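Local coordinates for tartronate semialdehyde reductase (Salmonella typhimurium, PDB 1VPD), which probably catalyses the NAD(P)H-dependent reduction of tartronate semialdehyde to D-glycerate, the last step of galactarate degradation to D-glycerate, at residues A[99-103]-A[243-247]; A[238-242]-A[269-273]. One frame throughout, in Å; residues are numbered along the deposited sequence. Where two conformers were deposited one is given.

Contact 1: A[99-103]-A[243-247]; sequences SSIAP and KDLAN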
# COMPACT_ATOMS: atom_id res chain seq x y z
N SER A 99 -4.18 4.35 -3.17
CA SER A 99 -3.90 3.01 -3.70
C SER A 99 -2.54 2.98 -4.37
O SER A 99 -2.05 3.98 -4.90
CB SER A 99 -4.95 2.64 -4.75
OG SER A 99 -6.28 2.89 -4.30
N SER A 100 -1.93 1.80 -4.38
CA SER A 100 -0.75 1.56 -5.18
C SER A 100 -1.17 1.07 -6.55
O SER A 100 -1.67 -0.07 -6.68
CB SER A 100 0.12 0.51 -4.51
OG SER A 100 0.52 0.92 -3.23
N ILE A 101 -1.03 1.91 -7.58
CA ILE A 101 -1.43 1.53 -8.94
C ILE A 101 -0.39 1.98 -9.95
O ILE A 101 0.45 2.81 -9.63
CB ILE A 101 -2.85 2.07 -9.33
CG1 ILE A 101 -2.87 3.59 -9.55
CG2 ILE A 101 -3.87 1.66 -8.31
CD1 ILE A 101 -4.22 4.11 -10.07
N ALA A 102 -0.47 1.46 -11.17
CA ALA A 102 0.47 1.83 -12.23
C ALA A 102 0.45 3.34 -12.43
O ALA A 102 -0.63 3.91 -12.56
CB ALA A 102 0.12 1.13 -13.53
N PRO A 103 1.61 4.00 -12.47
CA PRO A 103 1.62 5.46 -12.75
C PRO A 103 0.81 5.89 -13.97
O PRO A 103 0.12 6.93 -13.90
CB PRO A 103 3.10 5.77 -12.92
CG PRO A 103 3.81 4.75 -12.11
CD PRO A 103 2.96 3.50 -12.12
N LYS A 243 1.66 -7.68 -8.08
CA LYS A 243 1.11 -6.58 -8.89
C LYS A 243 2.02 -5.36 -8.87
O LYS A 243 2.28 -4.76 -9.93
CB LYS A 243 -0.32 -6.26 -8.43
CG LYS A 243 -0.94 -4.98 -8.97
CD LYS A 243 -0.67 -3.76 -8.10
CE LYS A 243 -1.19 -3.90 -6.66
NZ LYS A 243 -1.01 -2.64 -5.84
N ASP A 244 2.54 -5.02 -7.69
CA ASP A 244 3.46 -3.88 -7.59
C ASP A 244 4.75 -4.15 -8.37
O ASP A 244 5.25 -3.26 -9.05
CB ASP A 244 3.81 -3.55 -6.14
CG ASP A 244 2.67 -2.92 -5.38
OD1 ASP A 244 1.74 -2.32 -6.00
OD2 ASP A 244 2.64 -3.01 -4.14
N LEU A 245 5.33 -5.35 -8.25
CA LEU A 245 6.54 -5.64 -9.01
C LEU A 245 6.29 -5.68 -10.51
O LEU A 245 7.15 -5.27 -11.29
CB LEU A 245 7.25 -6.92 -8.54
CG LEU A 245 7.72 -6.96 -7.09
CD1 LEU A 245 8.69 -8.13 -6.93
CD2 LEU A 245 8.35 -5.64 -6.62
N ALA A 246 5.13 -6.19 -10.93
CA ALA A 246 4.74 -6.13 -12.34
C ALA A 246 4.73 -4.69 -12.84
O ALA A 246 5.25 -4.40 -13.91
CB ALA A 246 3.40 -6.78 -12.57
N ASN A 247 4.15 -3.79 -12.05
CA ASN A 247 4.15 -2.38 -12.40
C ASN A 247 5.57 -1.79 -12.45
O ASN A 247 5.89 -1.03 -13.36
CB ASN A 247 3.26 -1.59 -11.45
CG ASN A 247 1.77 -1.89 -11.65
OD1 ASN A 247 1.35 -2.40 -12.72
ND2 ASN A 247 0.96 -1.56 -10.64
O HOH W 1 1.11 -1.61 -2.35
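Asn-247 and Ser-100 bury the most surface here (53 and 48 Å²), and both direct their CA-to-CB bonds toward the opposite segment. The contact joins the loop after strand 94-97 of the Rossmann-type nucleotide-binding domain to helix 238-255 of the C-terminal helical domain, so it spans the cleft between domains. At Ser-100 it is polar. Lys-243 NZ donates to Ser-100 O at 2.8 Å, and the same ammonium forms a salt bridge with its neighbour, Lys-243 NZ to Asp-244 OD1 at 2.8 Å. The hydroxyl of Ser-100 is linked to that carboxylate through a water, which accepts from Ser-100 OG at 2.7 Å and donates to Asp-244 OD2 at 2.7 Å. Gln-179 NE2 is also hydrogen-bonded to Asp-244 OD2. At Asn-247 the fit is one of packing: the amide lies against Ala-102, the N-cap residue of helix 103-114, with Ala-102 CB 3.8 Å from Asn-247 OD1. Ala-102 N and Asn-247 ND2 are 3.4 Å apart, but as two donors they form no hydrogen bond. Ser-100 and Lys-243 are both predicted NAD(+)-binding residues, and the Ser-100 side chain comes within about 3 Å of that of Lys-175, the predicted catalytic lysine. One direct hydrogen bond plus a water bridge, over 194 Å², implies a small junction, polar at Ser-100 and packed without a direct hydrogen bond at Asn-247, beside the probable cofactor site.

Contact 2: A[238-242]-A[269-273]; sequences IDLHI and MQALR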
# COMPACT_ATOMS: atom_id res chain seq x y z
N ILE A 238 1.29 -11.53 -0.76
CA ILE A 238 2.19 -11.77 -1.89
C ILE A 238 1.53 -11.40 -3.23
O ILE A 238 2.17 -10.77 -4.08
CB ILE A 238 2.67 -13.25 -1.90
CG1 ILE A 238 3.71 -13.51 -0.80
CG2 ILE A 238 3.19 -13.65 -3.28
CD1 ILE A 238 5.12 -13.01 -1.15
N ASP A 239 0.25 -11.73 -3.41
CA ASP A 239 -0.42 -11.42 -4.67
C ASP A 239 -0.45 -9.92 -4.99
O ASP A 239 -0.36 -9.54 -6.17
CB ASP A 239 -1.83 -12.03 -4.74
CG ASP A 239 -1.80 -13.51 -5.04
OD1 ASP A 239 -0.79 -14.03 -5.58
OD2 ASP A 239 -2.78 -14.24 -4.76
N LEU A 240 -0.59 -9.08 -3.97
CA LEU A 240 -0.51 -7.63 -4.15
C LEU A 240 0.91 -7.16 -4.45
O LEU A 240 1.10 -6.28 -5.29
CB LEU A 240 -1.07 -6.88 -2.94
CG LEU A 240 -2.57 -7.09 -2.73
CD1 LEU A 240 -2.97 -6.45 -1.39
CD2 LEU A 240 -3.36 -6.51 -3.87
N HIS A 241 1.91 -7.76 -3.81
CA HIS A 241 3.28 -7.38 -4.08
C HIS A 241 3.68 -7.79 -5.50
O HIS A 241 4.41 -7.06 -6.16
CB HIS A 241 4.27 -7.91 -3.03
CG HIS A 241 5.42 -6.98 -2.79
ND1 HIS A 241 6.05 -6.87 -1.57
CD2 HIS A 241 6.05 -6.11 -3.63
CE1 HIS A 241 7.02 -5.97 -1.66
NE2 HIS A 241 7.04 -5.50 -2.90
N ILE A 242 3.14 -8.91 -6.00
CA ILE A 242 3.33 -9.31 -7.39
C ILE A 242 2.85 -8.21 -8.34
O ILE A 242 3.54 -7.86 -9.30
CB ILE A 242 2.63 -10.67 -7.70
CG1 ILE A 242 3.45 -11.82 -7.08
CG2 ILE A 242 2.48 -10.87 -9.21
CD1 ILE A 242 2.77 -13.19 -7.09
N MSE A 269 8.33 -14.91 -6.33
CA MSE A 269 6.93 -14.70 -5.98
C MSE A 269 5.99 -15.51 -6.87
O MSE A 269 4.97 -16.03 -6.37
CB MSE A 269 6.58 -13.21 -5.98
CG MSE A 269 7.26 -12.42 -4.88
SE MSE A 269 6.45 -10.67 -4.79
CE MSE A 269 7.58 -9.98 -3.34
N GLN A 270 6.34 -15.69 -8.15
CA GLN A 270 5.54 -16.59 -9.02
C GLN A 270 5.55 -18.03 -8.47
O GLN A 270 4.51 -18.71 -8.44
CB GLN A 270 6.01 -16.54 -10.48
CG GLN A 270 5.76 -15.19 -11.13
CD GLN A 270 4.29 -14.91 -11.41
OE1 GLN A 270 3.49 -15.85 -11.61
NE2 GLN A 270 3.91 -13.62 -11.41
N ALA A 271 6.72 -18.49 -8.03
CA ALA A 271 6.82 -19.81 -7.43
C ALA A 271 5.95 -19.91 -6.17
O ALA A 271 5.26 -20.93 -5.97
CB ALA A 271 8.28 -20.17 -7.13
N LEU A 272 6.00 -18.88 -5.32
CA LEU A 272 5.20 -18.86 -4.09
C LEU A 272 3.71 -18.90 -4.39
O LEU A 272 2.96 -19.66 -3.74
CB LEU A 272 5.55 -17.65 -3.24
CG LEU A 272 6.90 -17.75 -2.53
CD1 LEU A 272 7.33 -16.42 -2.00
CD2 LEU A 272 6.84 -18.80 -1.40
N ARG A 273 3.27 -18.11 -5.35
CA ARG A 273 1.86 -18.12 -5.76
C ARG A 273 1.43 -19.51 -6.25
O ARG A 273 0.37 -20.03 -5.86
CB ARG A 273 1.62 -17.10 -6.88
CG ARG A 273 0.25 -17.22 -7.58
CD ARG A 273 0.07 -16.23 -8.72
NE ARG A 273 -0.22 -14.91 -8.19
CZ ARG A 273 -0.29 -13.81 -8.93
NH1 ARG A 273 -0.08 -13.87 -10.23
NH2 ARG A 273 -0.56 -12.64 -8.34
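Both polar bonds between 238-242 and 269-273 converge on one carboxylate oxygen: Arg-273 NE donates to Asp-239 OD1 at 2.8 Å (N-H...O angle 159°), and Arg-273 NH2 reaches Asp-239 OD1 at 3.1 Å with a more bent 138°. Together they make a salt bridge across a roughly antiparallel helical hairpin, formed by the consecutive helices 238-255 and 260-274 of the C-terminal domain. The short segments run at 144°, with axes 10.1 Å apart at closest approach; the CA pairs Asp-239 and Arg-273 (7.2 Å) and Ile-242 and Met-269 (6.6 Å) show that the start of one helix lies beside the end of the next. Asp-239 OD1 lies near the guanidinium plane, at its edge, whereas Ile-242 covers one face, with Ile-242 CD1 3.6 Å from Arg-273 NH2. The charged pair thus sits at the margin of an apolar core.

That core centres on Met-269, a selenomethionine, and Ile-242, which bury 102 and 85 Å². Their closest atoms are Ile-242 CG1 and Met-269 CB at 3.6 Å. Ile-238 extends the packing, its CD1 lying 4.2 Å from Leu-272 CD1, and helix 285-293 covers Leu-272 and Met-269 through Leu-285. On another side His-241, whose NE2 is hydrogen-bonded to Gln-179 O, offers a ring face to the extended selenomethionine: Met-269 CE makes a CH-pi contact 4.0 Å from the His-241 ring centroid, 22° off the normal, while Met-269 SE stands obliquely at 4.9 Å from that centroid.

How the contacts relate
Helix 238-255 serves both contacts: its first turn pairs with helix 260-274 in contact 2, and the next meets the Rossmann-domain loop in contact 1. Their centres are about 13 Å apart, yet they touch where Leu-245 CD1 packs 4.0 Å from Met-269 SE. Gln-179 of helix 170-198 connects them further, its NE2 hydrogen-bonded to Asp-244 OD2 of contact 1 and its O to His-241 NE2 of contact 2. A bound L(+)-tartaric acid, probably from the crystallisation liquor, lies about 4 Å from the Asp-244 side chain and about 5 Å from that of His-241, consistent with a pocket bordered by both. The His-241 side chain is about 7 Å from that of Lys-175, the predicted catalytic residue.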